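Local coordinates for protein rhamnosidase B (Bacillus sp., PDB 2OKX) that probably hydrolyses terminal alpha-L-rhamnosyl bonds with inversion, as a glycoside hydrolase family 78 alpha-L-rhamnosidase built from several beta domains and a catalytic helical barrel, at residues Y76-G79 / G80-R83; T131-L134 / G135-S139; I179-A182 / G183-P186; C541-A544 / L545-A548; M820-D823 / I824-N827. All blocks are in the same frame, centred on the assembly; numbering follows the deposited sequence. Where two conformers were deposited one is given.

In the fold
The five contacts are all local: three turns, a helix cap and a stretch of one helix. Interactions 1, 2 and 3 are turns leaving strands in the N-terminal part of the enzyme; interactions 2 and 3 leave strands 130-133 and 174-181, neighbours in one antiparallel sheet, with nearest atoms about 10 Å apart. Interactions 4 and 5 lie in the helical glycosidase domain and touch, their centres 12 Å apart: Asp543 OD2 and Arg825 NE form a salt bridge of 2.8 Å, and Leu546 CD2 packs 3.9 Å from Ile824 CG2. The centres of interactions 1 to 3 lie 46 to 56 Å from those of interactions 4 and 5. Glycerol, probably from the crystallisation liquor, binds beside interactions 2, 4 and 5.

Interaction 1 of 5, residues Y76-G79 / G80-R83; sequences YDIG and GQLR
Ile78 O is the acceptor on which this turn closes, taking two backbone donors from the residues that follow. Leu82 N reaches it at 3.0 Å, nearly along the C=O axis, whereas Gln81 N, also 3.0 Å away, stands well above the carbonyl plane; the two approaches differ enough for one oxygen to serve both. A water bridges three groups: it donates to Asp77 O and accepts from Gly80 N and from Gln81 NE2 (2.8 Å), tying backbone and side chain on both sides of the turn. The Gln81 chain folds back at its second torsion (chi2 82°), which carries NE2 to this water and to within 3.8 Å of Ile78 CB, the two side chains crossing at about a right angle. Asp77 OD1 accepts from Gly79 N at 2.9 Å, an Asx turn in which the carboxylate oxygen is met nearly head-on. Leu82 turns its CB toward the oxygens of Ile78 and Gly79. The turn leads out of strand 70-77 toward strand 87-96: Ile78 packs on Leu42 of strand 41-47 and Val54 of strand 49-54, Gln81 on Val59 of strand 57-62, and Gln81 O accepts from Asn55 ND2.

Interaction 2 of 5, residues T131-L134 / G135-S139; sequences TERL and GGQRS
Leu134 to Gln137 form a type II beta turn, closed by Gln137 N donating to Leu134 O at 3.3 Å with an N-H...O angle of 162°, the donor standing above the carbonyl plane. Gly136 takes the third position with phi 84°, where a CB would press against the preceding carbonyl oxygen, a strain that a residue without a side chain avoids. Leu134 sends CG anti to its own N (chi1 178°), which brings CD2 alongside Gln137 CB at 4.1 Å; the two side chains cross at about a right angle. This is the turn by which the chain leaves strand 130-133, an inner strand of an antiparallel sheet in the N-terminal part of the enzyme, and starts the loop toward strand 153-155. Two waters bridge the polar groups. One donates to both Leu134 O (2.7 Å) and Gln137 O (2.9 Å), so that Leu134 O receives a water as well as the turn donor. The other accepts from Ser139 N (2.8 Å) and donates to Gln137 O; in the conformer given, it also accepts from Arg133 NH1. Arg133 and Ser139 were each modelled in two conformers, and the close approach of Ser139 OG to the guanidinium is doubtful; the firmer partner of OG is Asn21 O, to which it is hydrogen-bonded. The amide end of Gln137 lies near the guanidinium edge, its orientation uncertain, while Glu22 forms a long, weak ion pair with Arg133 NE. Leu134 packs against Trp23 of strand 22-31 and against Leu159 and Trp163 in loops.

Interaction 3 of 5, residues I179-A182 / G183-P186; sequences IGPA and GTAP
Thr184 grips Pro181 O twice, once with its backbone and once with its hydroxyl. OG1 donates to the carbonyl oxygen at 2.7 Å, and N donates to it at 3.2 Å; both come from the same face of the carbonyl plane, tilted out of it by 23° and 32°. The hydroxyl can reach because OG1 lies beside the backbone N of Thr184 and anti to its carbonyl carbon (chi1 -58°), which also sets it 3.3 Å from CD of the Pro181 ring. The same torsion aims the methyl group the other way, with CG2 3.8 Å from Ile179 O. A valine in place of Thr184 has no hydroxyl to give Pro181 O, and the turn, closed by the backbone donor, would probably be held less firmly.

The second shell is the backbone that holds this pair in place. Pro181 to Thr184 make a type II beta turn, with Gly183 third at a positive phi, where a CB would clash with Ala182 O. Gly180, just ahead of the proline, has no room for a side chain either, since a CB there would run into Thr184 OG1. The turn ends strand 174-181 and opens the loop toward strand 189-192. Behind it, Ile179 pairs through its backbone with Trp10 of the edge strand 9-12 and packs on Trp12, while Ala182 lies against Trp6.

Interaction 4 of 5, residues C541-A544 / L545-A548; sequences CSDA and LLNA
The Asn547 amide lies against the backbone of Cys541 and uses both of its ends there. OD1 accepts from Cys541 N at 2.7 Å, in the carbonyl plane and on a lone pair, while ND2 donates to Cys541 O at 3.0 Å, the acceptor tilted 20° out of the amide plane. The Asp543 carboxylate is approached differently: Leu546 N donates to OD1 at 3.2 Å from above the carboxylate plane, and Leu545 N makes a weak bond to the same oxygen. Asp543 is the N-cap residue of helix 544-559, and these are its capping bonds. With CG anti to the backbone N (chi1 -173°), its carboxylate is set over the first turn, and Leu546 CG packs 3.7 Å from Asp543 CG. OD2 forms a salt bridge with Arg825, a second hold on the capping group. Cys541 SG rests 3.9 Å from Leu546 CB and accepts from Asp543 N. With an alanine at Asn547 both amide bonds to Cys541 go, and the strand end is likely to be held less firmly against the helix. Backbone bonds, Asn547 N to Asp543 O and Ala548 N to Ala544 O, begin the helical pattern. The cap joins strand 538-541, at the edge of a mixed sheet beside strand 900-906, to helix 544-559, whose Leu545 and Ala548 pack on Leu832 of helix 817-833.

Interaction 5 of 5, residues M820-D823 / I824-N827; sequences MLDD and IRRN
Met820 and Ile824 meet on the buried side of one helix, their CG and CD1 atoms 4.2 Å apart. Leu821 is buried too; its CB lies 3.8 Å above one face of the Arg825 guanidinium, offset toward the rim. Arg825 runs extended from CG to NE, and its NH1 donates to Asp822 OD1 at 2.9 Å in a salt bridge, in the guanidinium plane but above that of the carboxylate. With Asp543 at NE and Asp897 at NH2, acidic groups meet all three nitrogens, which would probably stabilise its charge. The outer side is looser. Arg826 is exposed; in one of its two modelled conformers a guanidinium face lies over Asp822 O, an uncertain placement, with a long salt bridge, 3.7 Å from NH2 to Asp823 OD1. Between these sides, Asn827 ND2 donates to Asp823 OD2 at 2.8 Å, and Tyr808 OH bonds to the same oxygen; OD1 meets a glycerol. Backbone bonds from Ile824 N to Met820 O through Asn827 N to Asp823 O keep the i to i+4 spacing. With Ile824 against Thr549 of helix 544-559 and Met820 against helices 801-813 and 868-876, this is an amphipathic alpha-helix of the six-hairpin glycosidase domain.

Interaction 1 of 5, residues Y76-G79 / G80-R83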
loop_
_atom_site.group_PDB
_atom_site.type_symbol
_atom_site.label_atom_id
_atom_site.label_comp_id
_atom_site.label_asym_id
_atom_site.label_seq_id
_atom_site.Cartn_x
_atom_site.Cartn_y
_atom_site.Cartn_z
ATOM N N TYR A 76 -22.548 -5.028 12.736
ATOM C CA TYR A 76 -23.495 -4.764 11.654
ATOM C C TYR A 76 -24.947 -4.867 12.083
ATOM O O TYR A 76 -25.309 -5.738 12.871
ATOM C CB TYR A 76 -23.322 -5.759 10.506
ATOM C CG TYR A 76 -21.969 -5.775 9.847
ATOM C CD1 TYR A 76 -20.901 -6.470 10.415
ATOM C CD2 TYR A 76 -21.761 -5.115 8.637
ATOM C CE1 TYR A 76 -19.657 -6.508 9.792
ATOM C CE2 TYR A 76 -20.523 -5.148 8.005
ATOM C CZ TYR A 76 -19.474 -5.844 8.587
ATOM O OH TYR A 76 -18.245 -5.864 7.972
ATOM N N ASP A 77 -25.779 -3.976 11.555
ATOM C CA ASP A 77 -27.204 -4.043 11.826
ATOM C C ASP A 77 -27.688 -4.944 10.691
ATOM O O ASP A 77 -27.718 -4.520 9.532
ATOM C CB ASP A 77 -27.859 -2.672 11.697
ATOM C CG ASP A 77 -29.353 -2.716 11.975
ATOM O OD1 ASP A 77 -30.008 -3.697 11.560
ATOM O OD2 ASP A 77 -29.871 -1.771 12.601
ATOM N N ILE A 78 -28.044 -6.186 11.011
ATOM C CA ILE A 78 -28.491 -7.128 9.989
ATOM C C ILE A 78 -30.005 -7.260 9.859
ATOM O O ILE A 78 -30.495 -8.234 9.293
ATOM C CB ILE A 78 -27.910 -8.539 10.235
ATOM C CG1 ILE A 78 -28.292 -9.021 11.639
ATOM C CG2 ILE A 78 -26.397 -8.519 10.057
ATOM C CD1 ILE A 78 -27.893 -10.450 11.922
ATOM N N GLY A 79 -30.741 -6.277 10.367
ATOM C CA GLY A 79 -32.190 -6.332 10.289
ATOM C C GLY A 79 -32.691 -6.502 8.868
ATOM O O GLY A 79 -33.759 -7.073 8.637
ATOM N N GLY A 80 -31.906 -6.016 7.911
ATOM C CA GLY A 80 -32.287 -6.113 6.516
ATOM C C GLY A 80 -32.171 -7.502 5.923
ATOM O O GLY A 80 -32.912 -7.842 5.004
ATOM N N GLN A 81 -31.248 -8.308 6.435
ATOM C CA GLN A 81 -31.066 -9.661 5.920
ATOM C C GLN A 81 -31.735 -10.715 6.798
ATOM O O GLN A 81 -31.865 -11.870 6.399
ATOM C CB GLN A 81 -29.572 -9.992 5.790
ATOM C CG GLN A 81 -28.806 -9.135 4.786
ATOM C CD GLN A 81 -28.373 -7.788 5.349
ATOM O OE1 GLN A 81 -27.822 -6.951 4.630
ATOM N NE2 GLN A 81 -28.610 -7.577 6.637
ATOM N N LEU A 82 -32.167 -10.307 7.986
ATOM C CA LEU A 82 -32.798 -11.216 8.940
ATOM C C LEU A 82 -34.190 -11.701 8.518
ATOM O O LEU A 82 -35.025 -10.916 8.065
ATOM C CB LEU A 82 -32.879 -10.531 10.310
ATOM C CG LEU A 82 -33.105 -11.376 11.570
ATOM C CD1 LEU A 82 -32.945 -10.484 12.792
ATOM C CD2 LEU A 82 -34.483 -12.014 11.553
ATOM N N ARG A 83 -34.424 -13.001 8.681
ATOM C CA ARG A 83 -35.703 -13.624 8.345
ATOM C C ARG A 83 -36.415 -13.990 9.648
ATOM O O ARG A 83 -36.160 -15.045 10.228
ATOM C CB ARG A 83 -35.471 -14.889 7.518
ATOM C CG ARG A 83 -34.708 -14.668 6.224
ATOM C CD ARG A 83 -34.473 -15.988 5.506
ATOM N NE ARG A 83 -33.821 -15.801 4.213
ATOM C CZ ARG A 83 -33.545 -16.787 3.365
ATOM N NH1 ARG A 83 -33.861 -18.039 3.669
ATOM N NH2 ARG A 83 -32.959 -16.518 2.206
HETATM O O HOH W 1 -29.254 -5.017 7.422
#

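Interaction 2 of 5, residues T131-L134 / G135-S139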
loop_
_atom_site.group_PDB
_atom_site.type_symbol
_atom_site.label_atom_id
_atom_site.label_comp_id
_atom_site.label_asym_id
_atom_site.label_seq_id
_atom_site.Cartn_x
_atom_site.Cartn_y
_atom_site.Cartn_z
ATOM N N THR A 131 -17.329 -26.127 9.792
ATOM C CA THR A 131 -16.202 -25.507 9.106
ATOM C C THR A 131 -15.456 -26.465 8.185
ATOM O O THR A 131 -15.342 -27.660 8.464
ATOM C CB THR A 131 -15.192 -24.913 10.111
ATOM O OG1 THR A 131 -14.115 -24.294 9.397
ATOM C CG2 THR A 131 -14.632 -26.003 11.016
ATOM N N GLU A 132 -14.957 -25.918 7.080
ATOM C CA GLU A 132 -14.193 -26.661 6.080
ATOM C C GLU A 132 -13.382 -25.640 5.286
ATOM O O GLU A 132 -13.792 -24.485 5.160
ATOM C CB GLU A 132 -15.121 -27.407 5.110
ATOM C CG GLU A 132 -15.872 -28.600 5.693
ATOM C CD GLU A 132 -14.966 -29.771 6.041
ATOM O OE1 GLU A 132 -14.203 -30.219 5.158
ATOM O OE2 GLU A 132 -15.024 -30.248 7.197
ATOM N N ARG A 133 -12.234 -26.050 4.758
ATOM C CA ARG A 133 -11.429 -25.132 3.968
ATOM C C ARG A 133 -12.202 -24.818 2.699
ATOM O O ARG A 133 -13.006 -25.634 2.241
ATOM C CB ARG A 133 -10.086 -25.759 3.588
ATOM C CG ARG A 133 -9.037 -25.738 4.680
ATOM C CD ARG A 133 -7.667 -25.975 4.075
ATOM N NE ARG A 133 -7.369 -24.977 3.049
ATOM C CZ ARG A 133 -6.331 -25.037 2.223
ATOM N NH1 ARG A 133 -5.479 -26.051 2.294
ATOM N NH2 ARG A 133 -6.150 -24.085 1.321
ATOM N N LEU A 134 -11.966 -23.638 2.132
ATOM C CA LEU A 134 -12.629 -23.269 0.890
ATOM C C LEU A 134 -12.105 -24.225 -0.173
ATOM O O LEU A 134 -10.901 -24.279 -0.431
ATOM C CB LEU A 134 -12.284 -21.832 0.500
ATOM C CG LEU A 134 -12.891 -21.331 -0.814
ATOM C CD1 LEU A 134 -14.402 -21.215 -0.669
ATOM C CD2 LEU A 134 -12.290 -19.975 -1.170
ATOM N N GLY A 135 -13.010 -24.982 -0.784
ATOM C CA GLY A 135 -12.608 -25.933 -1.802
ATOM C C GLY A 135 -11.892 -25.327 -2.995
ATOM O O GLY A 135 -12.321 -24.307 -3.535
ATOM N N GLY A 136 -10.793 -25.953 -3.402
ATOM C CA GLY A 136 -10.044 -25.471 -4.547
ATOM C C GLY A 136 -9.038 -24.361 -4.282
ATOM O O GLY A 136 -8.230 -24.049 -5.153
ATOM N N GLN A 137 -9.078 -23.759 -3.097
ATOM C CA GLN A 137 -8.144 -22.686 -2.774
ATOM C C GLN A 137 -6.776 -23.272 -2.446
ATOM O O GLN A 137 -6.609 -23.948 -1.433
ATOM C CB GLN A 137 -8.666 -21.864 -1.597
ATOM C CG GLN A 137 -7.804 -20.648 -1.277
ATOM C CD GLN A 137 -6.796 -20.908 -0.174
ATOM O OE1 GLN A 137 -5.677 -20.398 -0.205
ATOM N NE2 GLN A 137 -7.200 -21.684 0.822
ATOM N N ARG A 138 -5.803 -23.006 -3.312
ATOM C CA ARG A 138 -4.446 -23.521 -3.145
ATOM C C ARG A 138 -3.623 -22.703 -2.159
ATOM O O ARG A 138 -3.344 -21.525 -2.392
ATOM C CB ARG A 138 -3.730 -23.549 -4.495
ATOM C CG ARG A 138 -4.513 -24.231 -5.612
ATOM C CD ARG A 138 -5.077 -25.582 -5.179
ATOM N NE ARG A 138 -5.609 -26.343 -6.309
ATOM C CZ ARG A 138 -6.431 -27.384 -6.194
ATOM N NH1 ARG A 138 -6.827 -27.797 -4.995
ATOM N NH2 ARG A 138 -6.857 -28.013 -7.280
ATOM N N SER A 139 -3.224 -23.339 -1.061
ATOM C CA SER A 139 -2.441 -22.671 -0.033
ATOM C C SER A 139 -0.988 -22.429 -0.420
ATOM O O SER A 139 -0.220 -21.890 0.375
ATOM C CB SER A 139 -2.500 -23.461 1.275
ATOM O OG SER A 139 -3.780 -23.345 1.871
HETATM O O HOH W 2 -4.251 -25.953 -0.614
HETATM O O HOH W 3 -8.551 -25.436 0.033
#

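Interaction 3 of 5, residues I179-A182 / G183-P186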
loop_
_atom_site.group_PDB
_atom_site.type_symbol
_atom_site.label_atom_id
_atom_site.label_comp_id
_atom_site.label_asym_id
_atom_site.label_seq_id
_atom_site.Cartn_x
_atom_site.Cartn_y
_atom_site.Cartn_z
ATOM N N ILE A 179 -11.493 -22.079 20.607
ATOM C CA ILE A 179 -10.144 -21.685 20.993
ATOM C C ILE A 179 -10.179 -21.045 22.371
ATOM O O ILE A 179 -9.204 -21.096 23.117
ATOM C CB ILE A 179 -9.550 -20.669 19.990
ATOM C CG1 ILE A 179 -9.445 -21.307 18.604
ATOM C CG2 ILE A 179 -8.181 -20.203 20.466
ATOM C CD1 ILE A 179 -8.935 -20.357 17.531
ATOM N N GLY A 180 -11.316 -20.443 22.704
ATOM C CA GLY A 180 -11.462 -19.796 23.993
ATOM C C GLY A 180 -12.401 -18.608 23.912
ATOM O O GLY A 180 -12.812 -18.214 22.821
ATOM N N PRO A 181 -12.765 -18.012 25.055
ATOM C CA PRO A 181 -13.669 -16.862 25.049
ATOM C C PRO A 181 -12.947 -15.603 24.581
ATOM O O PRO A 181 -11.761 -15.643 24.257
ATOM C CB PRO A 181 -14.096 -16.767 26.505
ATOM C CG PRO A 181 -12.831 -17.153 27.223
ATOM C CD PRO A 181 -12.363 -18.359 26.431
ATOM N N ALA A 182 -13.670 -14.490 24.540
ATOM C CA ALA A 182 -13.078 -13.224 24.138
ATOM C C ALA A 182 -12.029 -12.867 25.184
ATOM O O ALA A 182 -12.298 -12.925 26.384
ATOM C CB ALA A 182 -14.145 -12.139 24.073
ATOM N N GLY A 183 -10.834 -12.507 24.729
ATOM C CA GLY A 183 -9.775 -12.157 25.656
ATOM C C GLY A 183 -8.667 -13.188 25.634
ATOM O O GLY A 183 -7.602 -12.975 26.205
ATOM N N THR A 184 -8.926 -14.315 24.978
ATOM C CA THR A 184 -7.943 -15.385 24.864
ATOM C C THR A 184 -6.825 -14.908 23.938
ATOM O O THR A 184 -7.087 -14.221 22.948
ATOM C CB THR A 184 -8.580 -16.660 24.272
ATOM O OG1 THR A 184 -9.669 -17.079 25.103
ATOM C CG2 THR A 184 -7.561 -17.785 24.186
ATOM N N ALA A 185 -5.584 -15.261 24.261
ATOM C CA ALA A 185 -4.446 -14.859 23.443
ATOM C C ALA A 185 -4.636 -15.374 22.023
ATOM O O ALA A 185 -5.262 -16.412 21.816
ATOM C CB ALA A 185 -3.148 -15.411 24.030
ATOM N N PRO A 186 -4.065 -14.676 21.027
ATOM C CA PRO A 186 -3.256 -13.456 21.158
ATOM C C PRO A 186 -4.023 -12.131 21.140
ATOM O O PRO A 186 -3.428 -11.064 21.281
ATOM C CB PRO A 186 -2.295 -13.570 19.982
ATOM C CG PRO A 186 -3.169 -14.163 18.924
ATOM C CD PRO A 186 -3.922 -15.252 19.676
#

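Interaction 4 of 5, residues C541-A544 / L545-A548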
loop_
_atom_site.group_PDB
_atom_site.type_symbol
_atom_site.label_atom_id
_atom_site.label_comp_id
_atom_site.label_asym_id
_atom_site.label_seq_id
_atom_site.Cartn_x
_atom_site.Cartn_y
_atom_site.Cartn_z
ATOM N N CYS A 541 -11.132 26.461 -11.844
ATOM C CA CYS A 541 -10.665 27.795 -12.171
ATOM C C CYS A 541 -10.516 27.959 -13.680
ATOM O O CYS A 541 -10.757 27.019 -14.443
ATOM C CB CYS A 541 -9.339 28.087 -11.461
ATOM S SG CYS A 541 -7.911 27.170 -12.068
ATOM N N SER A 542 -10.120 29.154 -14.103
ATOM C CA SER A 542 -9.964 29.459 -15.523
ATOM C C SER A 542 -8.870 28.644 -16.219
ATOM O O SER A 542 -8.817 28.590 -17.446
ATOM C CB SER A 542 -9.673 30.954 -15.697
ATOM O OG SER A 542 -8.473 31.315 -15.037
ATOM N N ASP A 543 -8.004 28.017 -15.438
ATOM C CA ASP A 543 -6.908 27.227 -15.987
ATOM C C ASP A 543 -7.286 25.740 -15.987
ATOM O O ASP A 543 -7.271 25.086 -14.948
ATOM C CB ASP A 543 -5.647 27.450 -15.144
ATOM C CG ASP A 543 -4.412 26.797 -15.745
ATOM O OD1 ASP A 543 -4.541 25.719 -16.358
ATOM O OD2 ASP A 543 -3.306 27.354 -15.586
ATOM N N ALA A 544 -7.619 25.214 -17.159
ATOM C CA ALA A 544 -8.009 23.811 -17.290
ATOM C C ALA A 544 -6.943 22.824 -16.807
ATOM O O ALA A 544 -7.273 21.748 -16.311
ATOM C CB ALA A 544 -8.384 23.510 -18.738
ATOM N N LEU A 545 -5.668 23.174 -16.953
ATOM C CA LEU A 545 -4.602 22.281 -16.500
ATOM C C LEU A 545 -4.667 22.144 -14.978
ATOM O O LEU A 545 -4.588 21.036 -14.431
ATOM C CB LEU A 545 -3.232 22.815 -16.934
ATOM C CG LEU A 545 -1.980 22.115 -16.383
ATOM C CD1 LEU A 545 -2.082 20.610 -16.591
ATOM C CD2 LEU A 545 -0.736 22.663 -17.080
ATOM N N LEU A 546 -4.822 23.269 -14.288
ATOM C CA LEU A 546 -4.917 23.224 -12.837
ATOM C C LEU A 546 -6.144 22.417 -12.414
ATOM O O LEU A 546 -6.082 21.671 -11.442
ATOM C CB LEU A 546 -4.983 24.643 -12.260
ATOM C CG LEU A 546 -3.672 25.432 -12.390
ATOM C CD1 LEU A 546 -3.853 26.849 -11.812
ATOM C CD2 LEU A 546 -2.559 24.698 -11.649
ATOM N N ASN A 547 -7.249 22.561 -13.143
ATOM C CA ASN A 547 -8.465 21.809 -12.821
ATOM C C ASN A 547 -8.195 20.311 -12.893
ATOM O O ASN A 547 -8.666 19.541 -12.052
ATOM C CB ASN A 547 -9.598 22.138 -13.790
ATOM C CG ASN A 547 -10.099 23.550 -13.633
ATOM O OD1 ASN A 547 -9.817 24.207 -12.628
ATOM N ND2 ASN A 547 -10.851 24.027 -14.620
ATOM N N ALA A 548 -7.436 19.904 -13.905
ATOM C CA ALA A 548 -7.111 18.495 -14.077
ATOM C C ALA A 548 -6.178 18.009 -12.973
ATOM O O ALA A 548 -6.291 16.872 -12.526
ATOM C CB ALA A 548 -6.473 18.269 -15.449
#

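Interaction 5 of 5, residues M820-D823 / I824-N827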
loop_
_atom_site.group_PDB
_atom_site.type_symbol
_atom_site.label_atom_id
_atom_site.label_comp_id
_atom_site.label_asym_id
_atom_site.label_seq_id
_atom_site.Cartn_x
_atom_site.Cartn_y
_atom_site.Cartn_z
ATOM N N MET A 820 4.271 28.932 -7.269
ATOM C CA MET A 820 3.671 27.677 -6.840
ATOM C C MET A 820 2.820 27.128 -7.982
ATOM O O MET A 820 2.921 25.951 -8.331
ATOM C CB MET A 820 2.800 27.904 -5.598
ATOM C CG MET A 820 2.179 26.639 -5.017
ATOM S SD MET A 820 0.790 26.994 -3.902
ATOM C CE MET A 820 1.628 27.848 -2.566
ATOM N N LEU A 821 1.986 27.982 -8.570
ATOM C CA LEU A 821 1.138 27.555 -9.678
ATOM C C LEU A 821 1.950 27.070 -10.870
ATOM O O LEU A 821 1.618 26.050 -11.481
ATOM C CB LEU A 821 0.214 28.692 -10.134
ATOM C CG LEU A 821 -0.935 29.068 -9.200
ATOM C CD1 LEU A 821 -1.887 30.006 -9.933
ATOM C CD2 LEU A 821 -1.671 27.813 -8.756
ATOM N N ASP A 822 3.005 27.797 -11.215
ATOM C CA ASP A 822 3.824 27.386 -12.345
ATOM C C ASP A 822 4.520 26.060 -12.080
ATOM O O ASP A 822 4.710 25.262 -12.999
ATOM C CB ASP A 822 4.852 28.462 -12.700
ATOM C CG ASP A 822 4.222 29.656 -13.391
ATOM O OD1 ASP A 822 3.170 29.487 -14.044
ATOM O OD2 ASP A 822 4.786 30.761 -13.298
ATOM N N ASP A 823 4.899 25.818 -10.830
ATOM C CA ASP A 823 5.556 24.565 -10.486
ATOM C C ASP A 823 4.542 23.430 -10.631
ATOM O O ASP A 823 4.849 22.373 -11.186
ATOM C CB ASP A 823 6.086 24.600 -9.050
ATOM C CG ASP A 823 7.053 23.461 -8.760
ATOM O OD1 ASP A 823 8.263 23.625 -9.026
ATOM O OD2 ASP A 823 6.603 22.398 -8.280
ATOM N N ILE A 824 3.331 23.651 -10.125
ATOM C CA ILE A 824 2.285 22.645 -10.222
ATOM C C ILE A 824 2.009 22.343 -11.694
ATOM O O ILE A 824 1.946 21.179 -12.096
ATOM C CB ILE A 824 0.987 23.127 -9.522
ATOM C CG1 ILE A 824 1.195 23.130 -8.006
ATOM C CG2 ILE A 824 -0.189 22.224 -9.891
ATOM C CD1 ILE A 824 0.052 23.752 -7.224
ATOM N N ARG A 825 1.861 23.389 -12.499
ATOM C CA ARG A 825 1.604 23.217 -13.925
ATOM C C ARG A 825 2.670 22.344 -14.584
ATOM O O ARG A 825 2.349 21.425 -15.331
ATOM C CB ARG A 825 1.563 24.576 -14.625
ATOM C CG ARG A 825 0.302 25.376 -14.335
ATOM C CD ARG A 825 0.503 26.856 -14.590
ATOM N NE ARG A 825 -0.752 27.589 -14.449
ATOM C CZ ARG A 825 -0.841 28.864 -14.084
ATOM N NH1 ARG A 825 0.254 29.561 -13.810
ATOM N NH2 ARG A 825 -2.032 29.441 -14.006
ATOM N N ARG A 826 3.933 22.633 -14.299
ATOM C CA ARG A 826 5.033 21.880 -14.887
ATOM C C ARG A 826 5.118 20.444 -14.387
ATOM O O ARG A 826 5.114 19.496 -15.178
ATOM C CB ARG A 826 6.367 22.590 -14.620
ATOM C CG ARG A 826 7.592 21.758 -14.991
ATOM C CD ARG A 826 8.902 22.548 -14.911
ATOM N NE ARG A 826 9.041 23.305 -13.668
ATOM C CZ ARG A 826 8.641 24.563 -13.512
ATOM N NH1 ARG A 826 8.077 25.207 -14.524
ATOM N NH2 ARG A 826 8.801 25.175 -12.346
ATOM N N ASN A 827 5.178 20.290 -13.072
ATOM C CA ASN A 827 5.327 18.976 -12.470
ATOM C C ASN A 827 4.142 18.036 -12.515
ATOM O O ASN A 827 4.315 16.832 -12.702
ATOM C CB ASN A 827 5.839 19.133 -11.042
ATOM C CG ASN A 827 7.284 19.573 -11.010
ATOM O OD1 ASN A 827 8.119 19.011 -11.719
ATOM N ND2 ASN A 827 7.593 20.577 -10.197
#